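Local coordinates for prolyl endopeptidase (PDB 2BKL), which probably hydrolyses oligopeptides after proline, and much less readily after alanine, as a serine protease of the S9A family, at residues Tyr515-Gln519 against Lys520-Pro524. Numbering follows the deposited sequence.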
loop_
_atom_site.group_PDB
_atom_site.type_symbol
_atom_site.label_atom_id
_atom_site.label_comp_id
_atom_site.label_asym_id
_atom_site.label_seq_id
_atom_site.Cartn_x
_atom_site.Cartn_y
_atom_site.Cartn_z
ATOM N N TYR A 515 5.221 -21.814 14.061
ATOM C CA TYR A 515 4.769 -21.384 15.390
ATOM C C TYR A 515 3.273 -21.667 15.594
ATOM O O TYR A 515 2.863 -22.166 16.639
ATOM C CB TYR A 515 5.038 -19.894 15.580
ATOM C CG TYR A 515 4.473 -19.334 16.853
ATOM C CD1 TYR A 515 3.173 -18.845 16.917
ATOM C CD2 TYR A 515 5.212 -19.309 18.027
ATOM C CE1 TYR A 515 2.629 -18.367 18.095
ATOM C CE2 TYR A 515 4.704 -18.799 19.172
ATOM C CZ TYR A 515 3.414 -18.302 19.222
ATOM O OH TYR A 515 2.869 -17.835 20.399
ATOM N N LEU A 516 2.444 -21.370 14.609
ATOM C CA LEU A 516 1.005 -21.570 14.737
ATOM C C LEU A 516 0.658 -23.036 14.954
ATOM O O LEU A 516 -0.302 -23.358 15.653
ATOM C CB LEU A 516 0.277 -20.990 13.535
ATOM C CG LEU A 516 0.386 -19.480 13.402
ATOM C CD1 LEU A 516 -0.041 -19.018 12.033
ATOM C CD2 LEU A 516 -0.478 -18.801 14.442
ATOM N N VAL A 517 1.451 -23.931 14.381
ATOM C CA VAL A 517 1.267 -25.367 14.606
ATOM C C VAL A 517 1.806 -25.753 16.002
ATOM O O VAL A 517 1.126 -26.491 16.754
ATOM C CB VAL A 517 1.948 -26.154 13.484
ATOM C CG1 VAL A 517 1.837 -27.654 13.751
ATOM C CG2 VAL A 517 1.293 -25.827 12.174
ATOM N N GLN A 518 3.019 -25.306 16.341
ATOM C CA GLN A 518 3.622 -25.605 17.645
ATOM C C GLN A 518 2.706 -25.194 18.791
ATOM O O GLN A 518 2.596 -25.925 19.802
ATOM C CB GLN A 518 4.949 -24.836 17.805
ATOM C CG GLN A 518 6.152 -25.293 17.019
ATOM C CD GLN A 518 7.272 -24.193 16.838
ATOM O OE1 GLN A 518 7.178 -23.009 17.311
ATOM N NE2 GLN A 518 8.318 -24.584 16.110
ATOM N N GLN A 519 2.064 -24.033 18.653
ATOM C CA GLN A 519 1.200 -23.465 19.679
ATOM C C GLN A 519 -0.262 -23.928 19.626
ATOM O O GLN A 519 -1.112 -23.385 20.324
ATOM C CB GLN A 519 1.281 -21.921 19.657
ATOM C CG GLN A 519 2.581 -21.373 20.176
ATOM C CD GLN A 519 2.842 -21.788 21.551
ATOM O OE1 GLN A 519 1.925 -21.803 22.372
ATOM N NE2 GLN A 519 4.070 -22.205 21.825
ATOM N N LYS A 520 -0.532 -24.960 18.832
ATOM C CA LYS A 520 -1.819 -25.683 18.883
ATOM C C LYS A 520 -2.989 -24.879 18.309
ATOM O O LYS A 520 -4.142 -25.169 18.609
ATOM C CB LYS A 520 -2.121 -26.202 20.295
ATOM C CG LYS A 520 -1.031 -27.102 20.881
ATOM C CD LYS A 520 -0.827 -28.364 20.082
ATOM C CE LYS A 520 0.072 -29.352 20.849
ATOM N NZ LYS A 520 0.756 -30.310 19.940
ATOM N N TYR A 521 -2.721 -23.900 17.454
ATOM C CA TYR A 521 -3.806 -23.264 16.734
ATOM C C TYR A 521 -4.280 -24.154 15.601
ATOM O O TYR A 521 -5.464 -24.249 15.340
ATOM C CB TYR A 521 -3.397 -21.917 16.170
ATOM C CG TYR A 521 -3.070 -20.883 17.220
ATOM C CD1 TYR A 521 -4.078 -20.141 17.819
ATOM C CD2 TYR A 521 -1.758 -20.629 17.595
ATOM C CE1 TYR A 521 -3.789 -19.192 18.795
ATOM C CE2 TYR A 521 -1.469 -19.693 18.570
ATOM C CZ TYR A 521 -2.480 -18.952 19.133
ATOM O OH TYR A 521 -2.219 -17.988 20.106
ATOM N N THR A 522 -3.357 -24.804 14.930
ATOM C CA THR A 522 -3.658 -25.397 13.631
ATOM C C THR A 522 -2.688 -26.511 13.275
ATOM O O THR A 522 -1.824 -26.907 14.070
ATOM C CB THR A 522 -3.688 -24.266 12.585
ATOM O OG1 THR A 522 -4.268 -24.708 11.351
ATOM C CG2 THR A 522 -2.324 -23.737 12.239
ATOM N N GLN A 523 -2.837 -27.026 12.068
ATOM C CA GLN A 523 -1.902 -28.016 11.493
ATOM C C GLN A 523 -1.744 -27.670 10.010
ATOM O O GLN A 523 -2.555 -26.920 9.464
ATOM C CB GLN A 523 -2.391 -29.450 11.679
ATOM C CG GLN A 523 -3.753 -29.707 11.115
ATOM C CD GLN A 523 -4.177 -31.167 11.224
ATOM O OE1 GLN A 523 -3.443 -32.051 10.781
ATOM N NE2 GLN A 523 -5.338 -31.414 11.802
ATOM N N PRO A 524 -0.679 -28.148 9.359
ATOM C CA PRO A 524 -0.444 -27.755 7.966
ATOM C C PRO A 524 -1.668 -27.879 7.036
ATOM O O PRO A 524 -1.944 -26.955 6.258
ATOM C CB PRO A 524 0.709 -28.664 7.554
ATOM C CG PRO A 524 1.463 -28.844 8.825
ATOM C CD PRO A 524 0.425 -28.992 9.872
HETATM O O HOH W 1 0.364 -18.264 20.908
HETATM O O HOH W 2 -1.050 -28.088 16.411
#
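Leu516 and Tyr521 meet across a Schellman motif that ends helix 503-518. Tyr521 N bonds to Leu516 O at 3.1 Å, the donor lying almost in line with the carbonyl (C=O...N 175°), while Lys520 N reaches Val517 O from above the carbonyl plane. Lys520 takes the left-handed backbone conformation (phi 72°) that lets the chain reverse here. Thr522 N adds a weak bond to Leu516 O, and Val517 CA lies 3.5 Å from Thr522 O in a CA-H...O contact. A water donates to both Val517 O and Thr522 O, tying the last helical turn to the departing chain.

Side-chain packing lines the turn. With CG anti to its own carbonyl carbon (chi1 -65°), the Tyr521 ring presents its edge to Leu516 O and its CD2 to Leu516 CD2 at 3.9 Å; CE2 lies 3.7 Å from Gln519 CB. Gln519 CG in turn sits over one face of the Tyr515 ring, toward its rim. Further along, Val517 CG2 packs on Pro524 CD at 4.0 Å.

The two tyrosine hydroxyls share a second water, 2.6 Å from Tyr515 OH and 2.7 Å from Tyr521 OH, to which it donates. Tyr521 OH also bonds Glu418, and its ring makes a cation-pi contact with Arg442. A leucine in place of Tyr521 would probably leave Glu418 without its hydroxyl mate, the water with Tyr515 OH alone of the two tyrosines, and Arg442 without its aromatic partner.

The turn leads toward strand 527-532 of the alpha/beta-hydrolase domain; Tyr515 and Leu516 rest on Met432 of strand 429-437, Tyr521 on Val434, and Leu516 and Thr522 on Thr448 of strand 448-451.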